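Long-range contacts in threonine synthase (PDB 4F4F), which probably catalyses the pyridoxal phosphate-dependent conversion of O-phospho-L-homoserine and water to L-threonine and phosphate, the last step of threonine biosynthesis: residues A[253-258]-A[410-415]; A[9-14]-A[34-39]. All coordinates share one frame; numbering follows the deposited sequence.

Overall arrangement
Contacts 1 and 2 are both backbone pairings of strands, yet they use different directions and chemistry. Contact 1 (253-258 with 410-415) is parallel, fully buried and built mainly from apolar side chains inside a six-stranded mixed sheet; its C-terminal ends reach the pyridoxal phosphate. Contact 2 (9-14 with 34-39) is antiparallel, the whole of a two-stranded sheet in the N-terminal region, lying farther from the chain's centre. It is largely buried too, though both segments run out to exposed residues; the hydroxyls of buried S10 and T11, bonded in turn to carboxylates outside the pair, supplement the backbone bonds. The two share no strand and do not touch: their centres lie 27 Å apart and their nearest atoms about 16 Å.

Contact 1: residues A[253-258]-A[410-415]; sequences VSFTVP and VVLATA. With PLP (pyridoxal-5'-phosphate), chain C.
F255 and V410 stand side by side on one face of a parallel strand pair in the mixed six-stranded sheet, illustrating how a PLP-dependent enzyme carries its cofactor at the C-terminal ends of central strands. The ring lies against the valine, F255 CD2 being 3.7 Å from V410 CB, while L412 CD1 comes to the ring's edge near its plane. Y239 meets the same ring edge-to-face from helix 236-245. With CG anti to its carbonyl carbon (chi1 -83°) and chi2 at 45°, L412 lays its other methyl, CD2, alongside V257, 3.7 Å from V257 CG2. T256 and V411 turn to the other face, where both touch A399 of helix 390-402.

The backbones are joined by V410 N to S254 O, T256 N to V410 O and L412 N to T256 O, the last almost straight at 174°. Beyond them P258 ends the regular pairing: its CD lies 3.2 Å from L412 O, a buried carbonyl without a hydrogen-bond partner in the model. P258 and T414 then meet tip to tip, CD to CG2 at 4.0 Å. On its other branch T414 OG1 donates a 2.7 Å hydrogen bond to the pyridine nitrogen N1 of PLP.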
loop_
_atom_site.group_PDB
_atom_site.type_symbol
_atom_site.label_atom_id
_atom_site.label_comp_id
_atom_site.label_asym_id
_atom_site.label_seq_id
_atom_site.Cartn_x
_atom_site.Cartn_y
_atom_site.Cartn_z
ATOM N N VAL A 253 0.703 -19.858 9.428
ATOM C CA VAL A 253 -0.472 -19.005 9.321
ATOM C C VAL A 253 -0.692 -18.675 7.854
ATOM O O VAL A 253 0.271 -18.601 7.073
ATOM C CB VAL A 253 -0.267 -17.718 10.168
ATOM C CG1 VAL A 253 -1.426 -16.721 9.954
ATOM C CG2 VAL A 253 -0.179 -18.083 11.655
ATOM N N SER A 254 -1.953 -18.537 7.453
ATOM C CA SER A 254 -2.290 -18.139 6.089
ATOM C C SER A 254 -2.872 -16.731 6.058
ATOM O O SER A 254 -3.486 -16.255 7.041
ATOM C CB SER A 254 -3.262 -19.136 5.437
ATOM O OG SER A 254 -2.652 -20.385 5.252
ATOM N N PHE A 255 -2.670 -16.056 4.939
ATOM C CA PHE A 255 -3.184 -14.712 4.755
ATOM C C PHE A 255 -3.913 -14.551 3.429
ATOM O O PHE A 255 -3.438 -15.003 2.385
ATOM C CB PHE A 255 -2.070 -13.684 4.793
ATOM C CG PHE A 255 -1.355 -13.591 6.120
ATOM C CD1 PHE A 255 -0.320 -14.443 6.427
ATOM C CD2 PHE A 255 -1.713 -12.632 7.039
ATOM C CE1 PHE A 255 0.359 -14.333 7.619
ATOM C CE2 PHE A 255 -1.060 -12.531 8.254
ATOM C CZ PHE A 255 -0.021 -13.389 8.535
ATOM N N THR A 256 -5.025 -13.829 3.471
ATOM C CA THR A 256 -5.699 -13.398 2.266
ATOM C C THR A 256 -5.714 -11.883 2.220
ATOM O O THR A 256 -6.077 -11.222 3.191
ATOM C CB THR A 256 -7.142 -13.972 2.206
ATOM O OG1 THR A 256 -7.084 -15.398 2.254
ATOM C CG2 THR A 256 -7.893 -13.536 0.916
ATOM N N VAL A 257 -5.340 -11.337 1.068
ATOM C CA VAL A 257 -5.127 -9.921 0.922
ATOM C C VAL A 257 -5.947 -9.351 -0.224
ATOM O O VAL A 257 -5.706 -9.736 -1.385
ATOM C CB VAL A 257 -3.661 -9.657 0.600
ATOM C CG1 VAL A 257 -3.416 -8.149 0.465
ATOM C CG2 VAL A 257 -2.759 -10.282 1.655
ATOM N N PRO A 258 -6.893 -8.438 0.075
ATOM C CA PRO A 258 -7.554 -7.756 -1.009
ATOM C C PRO A 258 -6.517 -6.897 -1.698
ATOM O O PRO A 258 -5.874 -6.069 -1.049
ATOM C CB PRO A 258 -8.681 -6.931 -0.315
ATOM C CG PRO A 258 -8.661 -7.303 1.129
ATOM C CD PRO A 258 -7.308 -7.905 1.388
ATOM N N VAL A 410 -5.950 -15.400 8.256
ATOM C CA VAL A 410 -6.029 -14.018 8.573
ATOM C C VAL A 410 -6.373 -13.284 7.291
ATOM O O VAL A 410 -5.656 -13.408 6.264
ATOM C CB VAL A 410 -4.693 -13.526 9.100
ATOM C CG1 VAL A 410 -4.757 -12.017 9.332
ATOM C CG2 VAL A 410 -4.314 -14.291 10.388
ATOM N N VAL A 411 -7.485 -12.570 7.319
ATOM C CA VAL A 411 -7.932 -11.787 6.176
ATOM C C VAL A 411 -7.627 -10.333 6.514
ATOM O O VAL A 411 -8.050 -9.839 7.541
ATOM C CB VAL A 411 -9.456 -11.927 5.952
ATOM C CG1 VAL A 411 -9.903 -11.145 4.736
ATOM C CG2 VAL A 411 -9.870 -13.396 5.832
ATOM N N LEU A 412 -6.925 -9.661 5.634
ATOM C CA LEU A 412 -6.605 -8.242 5.803
ATOM C C LEU A 412 -7.828 -7.383 5.497
ATOM O O LEU A 412 -8.385 -7.424 4.372
ATOM C CB LEU A 412 -5.433 -7.834 4.901
ATOM C CG LEU A 412 -3.996 -8.073 5.353
ATOM C CD1 LEU A 412 -3.795 -9.456 5.947
ATOM C CD2 LEU A 412 -2.943 -7.684 4.291
ATOM N N ALA A 413 -8.257 -6.633 6.508
ATOM C CA ALA A 413 -9.278 -5.620 6.349
ATOM C C ALA A 413 -8.606 -4.266 6.069
ATOM O O ALA A 413 -8.036 -3.645 6.943
ATOM C CB ALA A 413 -10.203 -5.569 7.571
ATOM N N THR A 414 -8.714 -3.805 4.823
ATOM C CA THR A 414 -7.898 -2.725 4.326
ATOM C C THR A 414 -8.527 -1.336 4.444
ATOM O O THR A 414 -7.851 -0.365 4.197
ATOM C CB THR A 414 -7.526 -2.987 2.846
ATOM O OG1 THR A 414 -8.710 -3.276 2.107
ATOM C CG2 THR A 414 -6.597 -4.216 2.701
ATOM N N ALA A 415 -9.795 -1.245 4.808
ATOM C CA ALA A 415 -10.467 0.050 5.057
ATOM C C ALA A 415 -11.595 -0.131 6.027
ATOM O O ALA A 415 -12.193 -1.195 6.067
ATOM C CB ALA A 415 -11.026 0.652 3.780
HETATM N N1 PLP C . -7.857 -2.200 -0.273
HETATM C C2 PLP C . -7.859 -0.845 0.026
HETATM C C2A PLP C . -8.861 -0.186 0.949
HETATM C C3 PLP C . -6.805 0.030 -0.564
HETATM O O3 PLP C . -6.798 1.377 -0.260
HETATM C C4 PLP C . -5.809 -0.626 -1.486
HETATM C C4A PLP C . -4.695 0.129 -2.137
HETATM C C5 PLP C . -5.894 -2.088 -1.728
HETATM C C6 PLP C . -6.933 -2.798 -1.079
HETATM C C5A PLP C . -4.841 -2.767 -2.628
HETATM O O4P PLP C . -3.452 -2.708 -2.095
HETATM P P PLP C . -2.087 -3.135 -2.908
HETATM O O1P PLP C . -2.366 -4.526 -3.457
HETATM O O2P PLP C . -1.959 -2.069 -3.977
HETATM O O3P PLP C . -0.926 -3.102 -1.937
#

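Contact 2: residues A[9-14]-A[34-39]; sequences VSTRGE and LYLPQE
T11 carries OG1 between its backbone N and carbonyl carbon (chi1 58°), which turns the hydroxyl to L34 and leaves CG2 anti to the carbonyl carbon, on the way to L36. OG1 accepts from L34 N at 3.0 Å with a nearly straight N-H (172°), while T11 N donates to L34 O, so one residue grips both polar backbone atoms of the other. The same hydroxyl is hydrogen-bonded to E322 of helix 321-328, so OG1 has two partners. The T11 and L36 side chains cross at a slant, CG2 of T11 3.9 Å from CD1 of L36, and F326 of that helix touches both.

Two residues before T11, V9 and L36 form a hydrogen-bonded antiparallel pair: V9 N donates to L36 O and L36 N to V9 O, at 2.9 and 2.8 Å between those atoms. S10 and Y35 are the adjoining non-hydrogen-bonded pair. The end of the tyrosine side chain comes back beside the partner backbone, Y35 CD1 3.5 Å from V9 O, with V9 N in plane at the ring's edge; its hydroxyl is hydrogen-bonded to P16 O.

S10 OG, anti to its own N (chi1 177°), accepts from R12 N at 3.1 Å and also pairs with D31. G13 N bonds to S10 O. The first strand of this two-stranded antiparallel sheet thus runs into a type I beta turn, S10 to G13, with an ST turn at its start, within the threonine synthase N-terminal region.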
loop_
_atom_site.group_PDB
_atom_site.type_symbol
_atom_site.label_atom_id
_atom_site.label_comp_id
_atom_site.label_asym_id
_atom_site.label_seq_id
_atom_site.Cartn_x
_atom_site.Cartn_y
_atom_site.Cartn_z
ATOM N N VAL A 9 18.775 -3.937 -5.343
ATOM C CA VAL A 9 19.005 -4.189 -6.759
ATOM C C VAL A 9 17.681 -4.017 -7.535
ATOM O O VAL A 9 16.594 -4.164 -6.959
ATOM C CB VAL A 9 19.595 -5.606 -7.008
ATOM C CG1 VAL A 9 20.927 -5.762 -6.224
ATOM C CG2 VAL A 9 18.581 -6.694 -6.666
ATOM N N SER A 10 17.777 -3.707 -8.831
ATOM C CA SER A 10 16.592 -3.564 -9.661
ATOM C C SER A 10 16.133 -4.875 -10.241
ATOM O O SER A 10 16.949 -5.708 -10.709
ATOM C CB SER A 10 16.880 -2.594 -10.824
ATOM O OG SER A 10 15.775 -2.491 -11.682
ATOM N N THR A 11 14.827 -5.027 -10.318
ATOM C CA THR A 11 14.243 -6.091 -11.103
ATOM C C THR A 11 14.675 -6.172 -12.583
ATOM O O THR A 11 14.458 -7.224 -13.203
ATOM C CB THR A 11 12.706 -6.034 -11.052
ATOM O OG1 THR A 11 12.253 -4.760 -11.541
ATOM C CG2 THR A 11 12.176 -6.317 -9.584
ATOM N N ARG A 12 15.220 -5.100 -13.163
ATOM C CA ARG A 12 15.613 -5.117 -14.564
ATOM C C ARG A 12 17.128 -5.209 -14.749
ATOM O O ARG A 12 17.652 -5.153 -15.876
ATOM C CB ARG A 12 14.972 -3.942 -15.337
ATOM C CG ARG A 12 13.445 -4.157 -15.368
ATOM C CD ARG A 12 12.669 -3.251 -16.326
ATOM N NE ARG A 12 11.254 -3.229 -15.924
ATOM C CZ ARG A 12 10.307 -2.538 -16.541
ATOM N NH1 ARG A 12 10.618 -1.777 -17.587
ATOM N NH2 ARG A 12 9.058 -2.577 -16.076
ATOM N N GLY A 13 17.825 -5.362 -13.631
ATOM C CA GLY A 13 19.243 -5.771 -13.613
ATOM C C GLY A 13 20.345 -4.815 -14.054
ATOM O O GLY A 13 21.506 -5.243 -14.118
ATOM N N GLU A 14 20.026 -3.575 -14.405
ATOM C CA GLU A 14 21.052 -2.668 -14.959
ATOM C C GLU A 14 20.971 -1.279 -14.371
ATOM O O GLU A 14 21.240 -0.305 -15.059
ATOM C CB GLU A 14 20.875 -2.519 -16.470
ATOM C CG GLU A 14 20.681 -3.836 -17.160
ATOM C CD GLU A 14 20.700 -3.713 -18.651
ATOM O OE1 GLU A 14 19.775 -3.132 -19.247
ATOM O OE2 GLU A 14 21.672 -4.234 -19.193
ATOM N N LEU A 34 12.190 -2.008 -10.460
ATOM C CA LEU A 34 11.811 -1.760 -9.099
ATOM C C LEU A 34 12.895 -2.302 -8.184
ATOM O O LEU A 34 13.468 -3.360 -8.445
ATOM C CB LEU A 34 10.485 -2.440 -8.793
ATOM C CG LEU A 34 9.302 -2.045 -9.694
ATOM C CD1 LEU A 34 8.087 -2.914 -9.356
ATOM C CD2 LEU A 34 9.017 -0.580 -9.511
ATOM N N TYR A 35 13.166 -1.567 -7.110
ATOM C CA TYR A 35 14.187 -1.999 -6.149
ATOM C C TYR A 35 13.725 -3.074 -5.162
ATOM O O TYR A 35 12.622 -3.015 -4.629
ATOM C CB TYR A 35 14.775 -0.780 -5.412
ATOM C CG TYR A 35 15.843 -0.111 -6.223
ATOM C CD1 TYR A 35 17.050 -0.743 -6.423
ATOM C CD2 TYR A 35 15.661 1.142 -6.795
ATOM C CE1 TYR A 35 18.046 -0.187 -7.174
ATOM C CE2 TYR A 35 16.675 1.743 -7.541
ATOM C CZ TYR A 35 17.882 1.080 -7.713
ATOM O OH TYR A 35 18.942 1.618 -8.455
ATOM N N LEU A 36 14.605 -4.048 -4.932
ATOM C CA LEU A 36 14.396 -5.106 -3.953
ATOM C C LEU A 36 15.678 -5.363 -3.187
ATOM O O LEU A 36 16.759 -5.124 -3.704
ATOM C CB LEU A 36 13.996 -6.414 -4.627
ATOM C CG LEU A 36 12.588 -6.556 -5.163
ATOM C CD1 LEU A 36 12.508 -7.824 -6.055
ATOM C CD2 LEU A 36 11.586 -6.598 -4.012
ATOM N N PRO A 37 15.562 -5.871 -1.943
ATOM C CA PRO A 37 16.751 -6.225 -1.215
ATOM C C PRO A 37 17.614 -7.227 -1.943
ATOM O O PRO A 37 17.098 -8.136 -2.544
ATOM C CB PRO A 37 16.241 -6.822 0.103
ATOM C CG PRO A 37 14.823 -6.621 0.130
ATOM C CD PRO A 37 14.336 -6.022 -1.139
ATOM N N GLN A 38 18.933 -7.032 -1.883
ATOM C CA GLN A 38 19.863 -7.947 -2.508
ATOM C C GLN A 38 19.767 -9.319 -1.823
ATOM O O GLN A 38 19.988 -10.355 -2.443
ATOM C CB GLN A 38 21.255 -7.389 -2.354
ATOM C CG GLN A 38 22.343 -8.205 -3.022
ATOM C CD GLN A 38 23.682 -7.581 -2.801
ATOM O OE1 GLN A 38 24.283 -7.724 -1.733
ATOM N NE2 GLN A 38 24.170 -6.907 -3.801
ATOM N N GLU A 39 19.485 -9.293 -0.523
ATOM C CA GLU A 39 19.145 -10.495 0.222
ATOM C C GLU A 39 18.135 -10.146 1.283
ATOM O O GLU A 39 18.030 -8.982 1.704
ATOM C CB GLU A 39 20.360 -11.096 0.914
ATOM C CG GLU A 39 21.029 -10.148 1.875
ATOM C CD GLU A 39 22.385 -9.715 1.376
ATOM O OE1 GLU A 39 23.245 -9.492 2.259
ATOM O OE2 GLU A 39 22.610 -9.633 0.133
#